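Local coordinates for protein BtGH115A (PDB 5BY3) that acts as a family GH115 4-O-methyl-alpha-glucuronidase with specificity for decorated arabinogalactans, at residues A[175-180]-A[193-198]; A[213-218]-A[250-255]; A[222-227]-A[256-261]. All blocks are in the same frame, centred on the assembly; numbering follows the deposited sequence.

Contact 1 (A[175-180]-A[193-198])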
loop_
_atom_site.group_PDB
_atom_site.type_symbol
_atom_site.label_atom_id
_atom_site.label_comp_id
_atom_site.label_asym_id
_atom_site.label_seq_id
_atom_site.Cartn_x
_atom_site.Cartn_y
_atom_site.Cartn_z
HETATM N N MSE A 175 9.193 -5.935 14.349
HETATM C CA MSE A 175 10.146 -6.957 14.913
HETATM C C MSE A 175 10.258 -6.829 16.447
HETATM O O MSE A 175 9.883 -7.783 17.127
HETATM C CB MSE A 175 11.475 -7.148 14.175
HETATM C CG MSE A 175 12.215 -8.403 14.659
HETATM SE SE MSE A 175 13.219 -8.014 16.330
HETATM C CE MSE A 175 14.677 -6.847 15.734
ATOM N N PRO A 176 10.704 -5.683 17.005
ATOM C CA PRO A 176 10.816 -5.589 18.488
ATOM C C PRO A 176 9.491 -5.769 19.208
ATOM O O PRO A 176 9.456 -6.368 20.274
ATOM C CB PRO A 176 11.387 -4.189 18.751
ATOM C CG PRO A 176 11.215 -3.432 17.482
ATOM C CD PRO A 176 11.089 -4.414 16.349
ATOM N N TRP A 177 8.405 -5.291 18.619
ATOM C CA TRP A 177 7.094 -5.499 19.218
ATOM C C TRP A 177 6.772 -6.994 19.372
ATOM O O TRP A 177 6.312 -7.432 20.424
ATOM C CB TRP A 177 6.023 -4.779 18.409
ATOM C CG TRP A 177 4.676 -5.154 18.826
ATOM C CD1 TRP A 177 4.006 -4.709 19.947
ATOM C CD2 TRP A 177 3.803 -6.078 18.162
ATOM N NE1 TRP A 177 2.771 -5.314 20.004
ATOM C CE2 TRP A 177 2.627 -6.168 18.935
ATOM C CE3 TRP A 177 3.914 -6.857 16.997
ATOM C CZ2 TRP A 177 1.548 -6.983 18.576
ATOM C CZ3 TRP A 177 2.816 -7.697 16.636
ATOM C CH2 TRP A 177 1.662 -7.750 17.431
ATOM N N SER A 178 7.021 -7.776 18.326
ATOM C CA SER A 178 6.780 -9.217 18.387
ATOM C C SER A 178 7.703 -9.946 19.398
ATOM O O SER A 178 7.207 -10.636 20.303
ATOM C CB SER A 178 6.911 -9.842 16.998
ATOM O OG SER A 178 6.601 -11.208 17.080
ATOM N N ASN A 179 9.017 -9.741 19.216
ATOM C CA ASN A 179 10.134 -10.300 19.986
ATOM C C ASN A 179 10.229 -9.930 21.477
ATOM O O ASN A 179 10.903 -10.609 22.235
ATOM C CB ASN A 179 11.426 -9.845 19.292
ATOM C CG ASN A 179 12.655 -10.608 19.742
ATOM O OD1 ASN A 179 12.771 -11.808 19.526
ATOM N ND2 ASN A 179 13.591 -9.902 20.323
ATOM N N LYS A 180 9.590 -8.840 21.889
ATOM C CA LYS A 180 9.633 -8.412 23.307
ATOM C C LYS A 180 8.247 -8.153 23.932
ATOM O O LYS A 180 8.037 -8.491 25.086
ATOM C CB LYS A 180 10.567 -7.206 23.538
ATOM C CG LYS A 180 11.776 -7.144 22.626
ATOM C CD LYS A 180 13.109 -7.493 23.256
ATOM C CE LYS A 180 14.115 -6.492 22.680
ATOM N NZ LYS A 180 15.548 -6.771 22.940
ATOM N N PRO A 193 5.423 -18.062 15.872
ATOM C CA PRO A 193 4.133 -18.554 15.395
ATOM C C PRO A 193 2.948 -17.707 15.860
ATOM O O PRO A 193 2.053 -17.424 15.053
ATOM C CB PRO A 193 4.060 -20.010 15.945
ATOM C CG PRO A 193 5.115 -20.094 17.028
ATOM C CD PRO A 193 6.180 -19.095 16.623
ATOM N N ARG A 194 2.926 -17.326 17.132
ATOM C CA ARG A 194 1.782 -16.586 17.702
ATOM C C ARG A 194 1.593 -15.217 17.014
ATOM O O ARG A 194 0.487 -14.869 16.606
ATOM C CB ARG A 194 1.866 -16.505 19.251
ATOM C CG ARG A 194 0.796 -17.293 20.020
ATOM C CD ARG A 194 1.102 -18.773 20.174
ATOM N NE ARG A 194 0.776 -19.544 18.965
ATOM C CZ ARG A 194 1.354 -20.695 18.595
ATOM N NH1 ARG A 194 2.315 -21.247 19.340
ATOM N NH2 ARG A 194 0.987 -21.293 17.457
ATOM N N THR A 195 2.675 -14.479 16.802
ATOM C CA THR A 195 2.597 -13.251 15.996
ATOM C C THR A 195 2.037 -13.499 14.569
ATOM O O THR A 195 1.144 -12.768 14.107
ATOM C CB THR A 195 3.942 -12.555 15.957
ATOM O OG1 THR A 195 4.437 -12.457 17.303
ATOM C CG2 THR A 195 3.826 -11.176 15.313
ATOM N N ASN A 196 2.507 -14.551 13.907
ATOM C CA ASN A 196 2.045 -14.857 12.551
ATOM C C ASN A 196 0.558 -15.239 12.456
ATOM O O ASN A 196 -0.147 -14.765 11.554
ATOM C CB ASN A 196 2.984 -15.855 11.857
ATOM C CG ASN A 196 4.249 -15.186 11.343
ATOM O OD1 ASN A 196 4.245 -14.547 10.277
ATOM N ND2 ASN A 196 5.336 -15.284 12.115
ATOM N N GLU A 197 0.066 -16.030 13.417
ATOM C CA GLU A 197 -1.369 -16.288 13.504
ATOM C C GLU A 197 -2.184 -14.985 13.571
ATOM O O GLU A 197 -3.235 -14.875 12.917
ATOM C CB GLU A 197 -1.686 -17.217 14.664
ATOM C CG GLU A 197 -1.067 -18.599 14.497
ATOM C CD GLU A 197 -1.199 -19.476 15.736
ATOM O OE1 GLU A 197 -0.941 -18.970 16.864
ATOM O OE2 GLU A 197 -1.532 -20.676 15.571
ATOM N N ARG A 198 -1.691 -14.004 14.342
ATOM C CA ARG A 198 -2.294 -12.681 14.389
ATOM C C ARG A 198 -2.305 -11.948 13.035
ATOM O O ARG A 198 -3.338 -11.394 12.662
ATOM C CB ARG A 198 -1.643 -11.799 15.457
ATOM C CG ARG A 198 -2.138 -12.075 16.871
ATOM C CD ARG A 198 -3.643 -11.906 17.074
ATOM N NE ARG A 198 -3.949 -12.164 18.481
ATOM C CZ ARG A 198 -5.152 -12.186 19.063
ATOM N NH1 ARG A 198 -6.300 -11.980 18.397
ATOM N NH2 ARG A 198 -5.188 -12.434 20.366
#
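The hydroxyl OG1 of Thr195 has two polar partners: OG of Ser178 donates to it at a short 2.5 Å, and OE1 of Glu183 in the intervening loop is the second. The other oxygen of that carboxylate bonds the backbone N of Arg194, so Glu183 ties down both the first turn of helix 193-205 and the hydroxyl pair. Ser178 CA and Thr195 CA lie 6.3 Å apart, the closest CA pair here, and both CB atoms point into the interface. Ser178 carries OG anti to its N (chi1 -177°), which aims the hydroxyl across the gap. On Thr195 the methyl CG2 takes the anti position instead, and it packs 3.8 Å from Ser178 CB. These helices belong to the connection between the neighbouring parallel strands 162-166 and 210-212 of the TIM-barrel domain, and the contact is buried where they pack. Thr195 CG2 also lies obliquely to the indole of Trp177, 3.9 Å from Trp177 CZ3. That indole is held from elsewhere: NE1 bonds the carbonyl of Lys610, and the ring meets Tyr182 nearly parallel. A valine in place of Thr195 would probably leave the Ser178 hydroxyl and Glu183 OE1 without their shared partner inside a buried interface. Within helix 193-205, Arg194 NE makes a salt bridge to Glu197 OE1 (2.8 Å), the oxygen lying almost in the guanidinium plane.

Contact 2 (A[213-218]-A[250-255])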
loop_
_atom_site.group_PDB
_atom_site.type_symbol
_atom_site.label_atom_id
_atom_site.label_comp_id
_atom_site.label_asym_id
_atom_site.label_seq_id
_atom_site.Cartn_x
_atom_site.Cartn_y
_atom_site.Cartn_z
ATOM N N PRO A 213 6.900 -12.813 4.263
ATOM C CA PRO A 213 7.284 -12.631 5.673
ATOM C C PRO A 213 8.420 -11.634 5.827
ATOM O O PRO A 213 9.074 -11.355 4.837
ATOM C CB PRO A 213 7.766 -14.022 6.066
ATOM C CG PRO A 213 8.307 -14.604 4.785
ATOM C CD PRO A 213 7.379 -14.106 3.719
ATOM N N ALA A 214 8.644 -11.104 7.043
ATOM C CA ALA A 214 9.837 -10.245 7.368
ATOM C C ALA A 214 11.092 -11.002 7.055
ATOM O O ALA A 214 11.137 -12.218 7.253
ATOM C CB ALA A 214 9.862 -9.869 8.844
HETATM N N MSE A 215 12.128 -10.301 6.621
HETATM C CA MSE A 215 13.304 -10.975 6.077
HETATM C C MSE A 215 14.533 -10.144 6.203
HETATM O O MSE A 215 15.583 -10.479 5.644
HETATM C CB MSE A 215 13.041 -11.354 4.595
HETATM C CG MSE A 215 12.614 -10.243 3.624
HETATM SE SE MSE A 215 14.018 -8.894 3.289
HETATM C CE MSE A 215 14.883 -9.638 1.675
ATOM N N HIS A 216 14.423 -9.036 6.915
ATOM C CA HIS A 216 15.589 -8.216 7.176
ATOM C C HIS A 216 16.606 -8.980 8.013
ATOM O O HIS A 216 16.234 -9.824 8.829
ATOM C CB HIS A 216 15.167 -6.910 7.854
ATOM C CG HIS A 216 15.018 -5.768 6.895
ATOM N ND1 HIS A 216 15.199 -4.451 7.267
ATOM C CD2 HIS A 216 14.746 -5.751 5.571
ATOM C CE1 HIS A 216 15.032 -3.674 6.215
ATOM N NE2 HIS A 216 14.756 -4.439 5.172
ATOM N N GLU A 217 17.887 -8.671 7.793
ATOM C CA GLU A 217 19.020 -9.260 8.542
ATOM C C GLU A 217 18.788 -9.319 10.059
ATOM O O GLU A 217 19.076 -10.339 10.676
ATOM C CB GLU A 217 20.389 -8.632 8.157
ATOM C CG GLU A 217 20.422 -7.113 7.881
ATOM C CD GLU A 217 19.825 -6.679 6.523
ATOM O OE1 GLU A 217 18.948 -5.775 6.512
ATOM O OE2 GLU A 217 20.233 -7.220 5.466
ATOM N N CYS A 218 18.187 -8.276 10.631
ATOM C CA CYS A 218 17.743 -8.263 12.050
ATOM C C CYS A 218 16.681 -9.304 12.494
ATOM O O CYS A 218 16.414 -9.437 13.681
ATOM C CB CYS A 218 17.238 -6.857 12.418
ATOM S SG CYS A 218 15.606 -6.435 11.730
ATOM N N ASN A 250 15.063 -17.045 1.793
ATOM C CA ASN A 250 15.549 -15.766 2.263
ATOM C C ASN A 250 17.095 -15.747 2.330
ATOM O O ASN A 250 17.679 -16.087 3.351
ATOM C CB ASN A 250 14.891 -15.424 3.623
ATOM C CG ASN A 250 15.509 -14.202 4.290
ATOM O OD1 ASN A 250 16.424 -13.562 3.750
ATOM N ND2 ASN A 250 15.027 -13.885 5.476
ATOM N N ALA A 251 17.739 -15.330 1.245
ATOM C CA ALA A 251 19.192 -15.249 1.194
ATOM C C ALA A 251 19.741 -14.315 2.277
ATOM O O ALA A 251 20.688 -14.671 3.006
ATOM C CB ALA A 251 19.610 -14.795 -0.167
ATOM N N ALA A 252 19.086 -13.152 2.426
ATOM C CA ALA A 252 19.470 -12.085 3.393
ATOM C C ALA A 252 19.850 -12.604 4.769
ATOM O O ALA A 252 20.930 -12.290 5.259
ATOM C CB ALA A 252 18.389 -11.012 3.497
ATOM N N GLY A 253 18.977 -13.435 5.345
ATOM C CA GLY A 253 19.189 -14.054 6.651
ATOM C C GLY A 253 19.766 -15.466 6.621
ATOM O O GLY A 253 20.590 -15.803 7.469
ATOM N N GLU A 254 19.338 -16.284 5.650
ATOM C CA GLU A 254 19.645 -17.746 5.618
ATOM C C GLU A 254 20.988 -18.080 5.040
ATOM O O GLU A 254 21.600 -19.001 5.517
ATOM C CB GLU A 254 18.590 -18.575 4.857
ATOM C CG GLU A 254 17.235 -18.610 5.529
ATOM C CD GLU A 254 16.243 -19.481 4.807
ATOM O OE1 GLU A 254 15.492 -18.990 3.930
ATOM O OE2 GLU A 254 16.219 -20.674 5.124
ATOM N N TRP A 255 21.442 -17.340 4.028
ATOM C CA TRP A 255 22.694 -17.662 3.357
ATOM C C TRP A 255 23.924 -17.751 4.277
ATOM O O TRP A 255 24.786 -18.637 4.103
ATOM C CB TRP A 255 22.981 -16.751 2.165
ATOM C CG TRP A 255 24.217 -17.216 1.439
ATOM C CD1 TRP A 255 25.465 -16.662 1.500
ATOM C CD2 TRP A 255 24.340 -18.385 0.602
ATOM N NE1 TRP A 255 26.346 -17.384 0.731
ATOM C CE2 TRP A 255 25.689 -18.444 0.164
ATOM C CE3 TRP A 255 23.436 -19.366 0.154
ATOM C CZ2 TRP A 255 26.157 -19.440 -0.696
ATOM C CZ3 TRP A 255 23.909 -20.371 -0.704
ATOM C CH2 TRP A 255 25.262 -20.397 -1.117
#
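Met215, in the irregular chain that follows strand 210-212, faces Asn250 at the start of helix 251-258 with their CA atoms 6.5 Å apart. Asn250 is the N-cap of that helix: its OD1 accepts from Gly253 N at 3.0 Å with an N-H...O angle of 165°. The bond is straight at the hydrogen, yet the donor sits above the amide's carbonyl plane, 52° out of it, and so does not use a lone pair. With CG anti to the backbone N (chi1 171°), the amide can serve both sides at once, OD1 turned to its own helix and ND2 to the loop. On the loop side Asn250 ND2 makes a weak bond to Met215 O, 3.5 Å long, and packs against Met215 CB at 3.3 Å. Ala252 CB also packs against Met215 O, 3.6 Å away. Met215 is a selenomethionine whose CG is tucked over the main chain, flanked by both N and C; further bends along the side chain bring Met215 CE to 4.2 Å from Ala252 CB. In the TIM-barrel domain this loop leaves the C-terminal end of a strand, the end where such barrels typically place their active sites. The CB of His216 points away from the helix, and its ring bonds Asp171 OD1 through ND1 and meets His298 and Trp397. Its backbone N bonds Glu170. Behind the cap, Glu254 OE2 forms a salt bridge with Arg279, while Glu254 OE1 accepts from Asn250 N at 2.9 Å on the anti side of the carboxylate.

Contact 3 (A[222-227]-A[256-261])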
loop_
_atom_site.group_PDB
_atom_site.type_symbol
_atom_site.label_atom_id
_atom_site.label_comp_id
_atom_site.label_asym_id
_atom_site.label_seq_id
_atom_site.Cartn_x
_atom_site.Cartn_y
_atom_site.Cartn_z
ATOM N N PHE A 222 11.724 -16.706 8.264
ATOM C CA PHE A 222 10.444 -17.329 8.498
ATOM C C PHE A 222 10.517 -18.836 8.606
ATOM O O PHE A 222 10.005 -19.412 9.565
ATOM C CB PHE A 222 9.483 -16.962 7.374
ATOM C CG PHE A 222 8.113 -17.528 7.540
ATOM C CD1 PHE A 222 7.195 -16.914 8.360
ATOM C CD2 PHE A 222 7.734 -18.683 6.853
ATOM C CE1 PHE A 222 5.916 -17.427 8.502
ATOM C CE2 PHE A 222 6.452 -19.207 6.996
ATOM C CZ PHE A 222 5.546 -18.573 7.830
ATOM N N PHE A 223 11.146 -19.463 7.609
ATOM C CA PHE A 223 11.111 -20.916 7.457
ATOM C C PHE A 223 12.136 -21.631 8.331
ATOM O O PHE A 223 12.190 -22.867 8.372
ATOM C CB PHE A 223 11.297 -21.272 5.997
ATOM C CG PHE A 223 10.058 -21.125 5.164
ATOM C CD1 PHE A 223 8.933 -21.932 5.401
ATOM C CD2 PHE A 223 10.035 -20.239 4.091
ATOM C CE1 PHE A 223 7.793 -21.839 4.608
ATOM C CE2 PHE A 223 8.903 -20.144 3.280
ATOM C CZ PHE A 223 7.783 -20.948 3.536
ATOM N N LEU A 224 12.944 -20.827 9.012
ATOM C CA LEU A 224 13.872 -21.259 10.058
ATOM C C LEU A 224 13.313 -20.974 11.451
ATOM O O LEU A 224 14.070 -20.960 12.424
ATOM C CB LEU A 224 15.229 -20.545 9.888
ATOM C CG LEU A 224 16.037 -21.006 8.676
ATOM C CD1 LEU A 224 17.458 -20.473 8.727
ATOM C CD2 LEU A 224 16.013 -22.531 8.614
ATOM N N THR A 225 12.001 -20.720 11.534
ATOM C CA THR A 225 11.338 -20.409 12.801
ATOM C C THR A 225 10.369 -21.532 13.040
ATOM O O THR A 225 9.545 -21.837 12.187
ATOM C CB THR A 225 10.591 -19.050 12.779
ATOM O OG1 THR A 225 11.475 -18.005 12.340
ATOM C CG2 THR A 225 10.008 -18.695 14.166
ATOM N N LYS A 226 10.471 -22.150 14.206
ATOM C CA LYS A 226 9.611 -23.261 14.542
ATOM C C LYS A 226 8.148 -22.787 14.753
ATOM O O LYS A 226 7.875 -21.895 15.563
ATOM C CB LYS A 226 10.210 -24.008 15.753
ATOM C CG LYS A 226 9.341 -25.074 16.401
ATOM C CD LYS A 226 9.458 -26.411 15.693
ATOM C CE LYS A 226 9.047 -27.539 16.633
ATOM N NZ LYS A 226 8.281 -28.556 15.869
ATOM N N GLY A 227 7.240 -23.391 13.998
ATOM C CA GLY A 227 5.809 -23.115 14.084
ATOM C C GLY A 227 5.255 -22.396 12.867
ATOM O O GLY A 227 4.124 -22.666 12.419
ATOM N N LYS A 256 24.007 -16.839 5.239
ATOM C CA LYS A 256 25.106 -16.883 6.189
ATOM C C LYS A 256 24.921 -18.002 7.234
ATOM O O LYS A 256 25.875 -18.361 7.897
ATOM C CB LYS A 256 25.368 -15.503 6.821
ATOM C CG LYS A 256 24.497 -15.120 8.017
ATOM C CD LYS A 256 23.346 -14.196 7.629
ATOM C CE LYS A 256 23.715 -12.716 7.737
ATOM N NZ LYS A 256 22.539 -11.826 7.499
ATOM N N ILE A 257 23.705 -18.538 7.374
ATOM C CA ILE A 257 23.421 -19.638 8.321
ATOM C C ILE A 257 23.650 -21.070 7.734
ATOM O O ILE A 257 24.179 -21.946 8.434
ATOM C CB ILE A 257 21.983 -19.514 8.923
ATOM C CG1 ILE A 257 21.877 -18.346 9.918
ATOM C CG2 ILE A 257 21.526 -20.804 9.600
ATOM C CD1 ILE A 257 20.459 -17.800 10.086
ATOM N N ARG A 258 23.267 -21.278 6.469
ATOM C CA ARG A 258 23.077 -22.597 5.851
ATOM C C ARG A 258 23.835 -22.771 4.514
ATOM O O ARG A 258 23.941 -23.890 3.988
ATOM C CB ARG A 258 21.608 -22.753 5.459
ATOM C CG ARG A 258 20.538 -23.169 6.462
ATOM C CD ARG A 258 19.165 -23.011 5.770
ATOM N NE ARG A 258 19.211 -23.456 4.374
ATOM C CZ ARG A 258 18.387 -23.107 3.391
ATOM N NH1 ARG A 258 17.395 -22.270 3.573
ATOM N NH2 ARG A 258 18.556 -23.610 2.193
ATOM N N GLY A 259 24.269 -21.666 3.912
ATOM C CA GLY A 259 24.946 -21.717 2.605
ATOM C C GLY A 259 26.443 -21.872 2.746
ATOM O O GLY A 259 26.971 -21.906 3.868
ATOM N N LYS A 260 27.134 -21.985 1.614
ATOM C CA LYS A 260 28.590 -22.193 1.610
ATOM C C LYS A 260 29.239 -21.413 0.487
ATOM O O LYS A 260 28.880 -21.586 -0.675
ATOM C CB LYS A 260 28.945 -23.693 1.551
ATOM C CG LYS A 260 29.135 -24.356 2.926
ATOM C CD LYS A 260 28.992 -25.883 2.889
ATOM C CE LYS A 260 27.546 -26.330 3.113
ATOM N NZ LYS A 260 27.111 -27.421 2.189
ATOM N N GLY A 261 30.172 -20.524 0.839
ATOM C CA GLY A 261 30.890 -19.756 -0.173
ATOM C C GLY A 261 30.044 -18.622 -0.680
ATOM O O GLY A 261 29.090 -18.207 -0.026
#
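Leu224 and Ile257 reach for each other tip to tip, and the meeting atoms are the methyls Leu224 CD1 and Ile257 CG2, 4.2 Å apart. The backbones stand well back, with the CA atoms of these two residues 9.8 Å from one another, so side chains alone bridge the gap. Leu224 spans it because its chain runs extended through CG, CD1 anti to CA (chi2 -169°), which carries that methyl far from the loop. Ile257 answers with its CG2 branch, set anti to its own N, rather than with the longer CG1-CD1 arm. Arg258 comes in beside the isoleucine and offers its aliphatic part, Arg258 CD lying 4.3 Å from the same Leu224 CD1. One leucine methyl therefore touches the last two residues of helix 251-258. The guanidinium of Arg258 is committed elsewhere, NH1 forming a salt bridge with Glu254 one turn earlier. Leu224 also touches Arg279 of helix 265-283, so it contacts two helices. Just around Leu224 the loop makes a tight turn, Thr225 N bonding Phe222 O at 3.1 Å. Only 111 Å² is buried between the segments. This is thin apolar packing at the surface of the TIM-barrel domain, joining the loop between strand 210-212 and helix 228-235 to the C-terminal end of helix 251-258.

In the fold
From the N terminus, contact 1 comes first: it closes the 12-residue connection 181-192, mostly loop, and joins helices 174-182 and 193-205 before the chain enters strand 210-212. Contacts 2 and 3 follow in series with it. They cross each other, since 213-218 and 222-227 pair in the same order with 250-255 and 256-261, binding successive parts of one long loop to the N-terminal and C-terminal ends of helix 251-258. Their centres are 8 Å apart, and Pro213 CB packs on Phe222 CB. Contact 1 touches both, through Met175 CE on Cys218 O and Pro193 CD on Lys226 O, so all three bear on the region around 213-227 in the TIM-barrel domain.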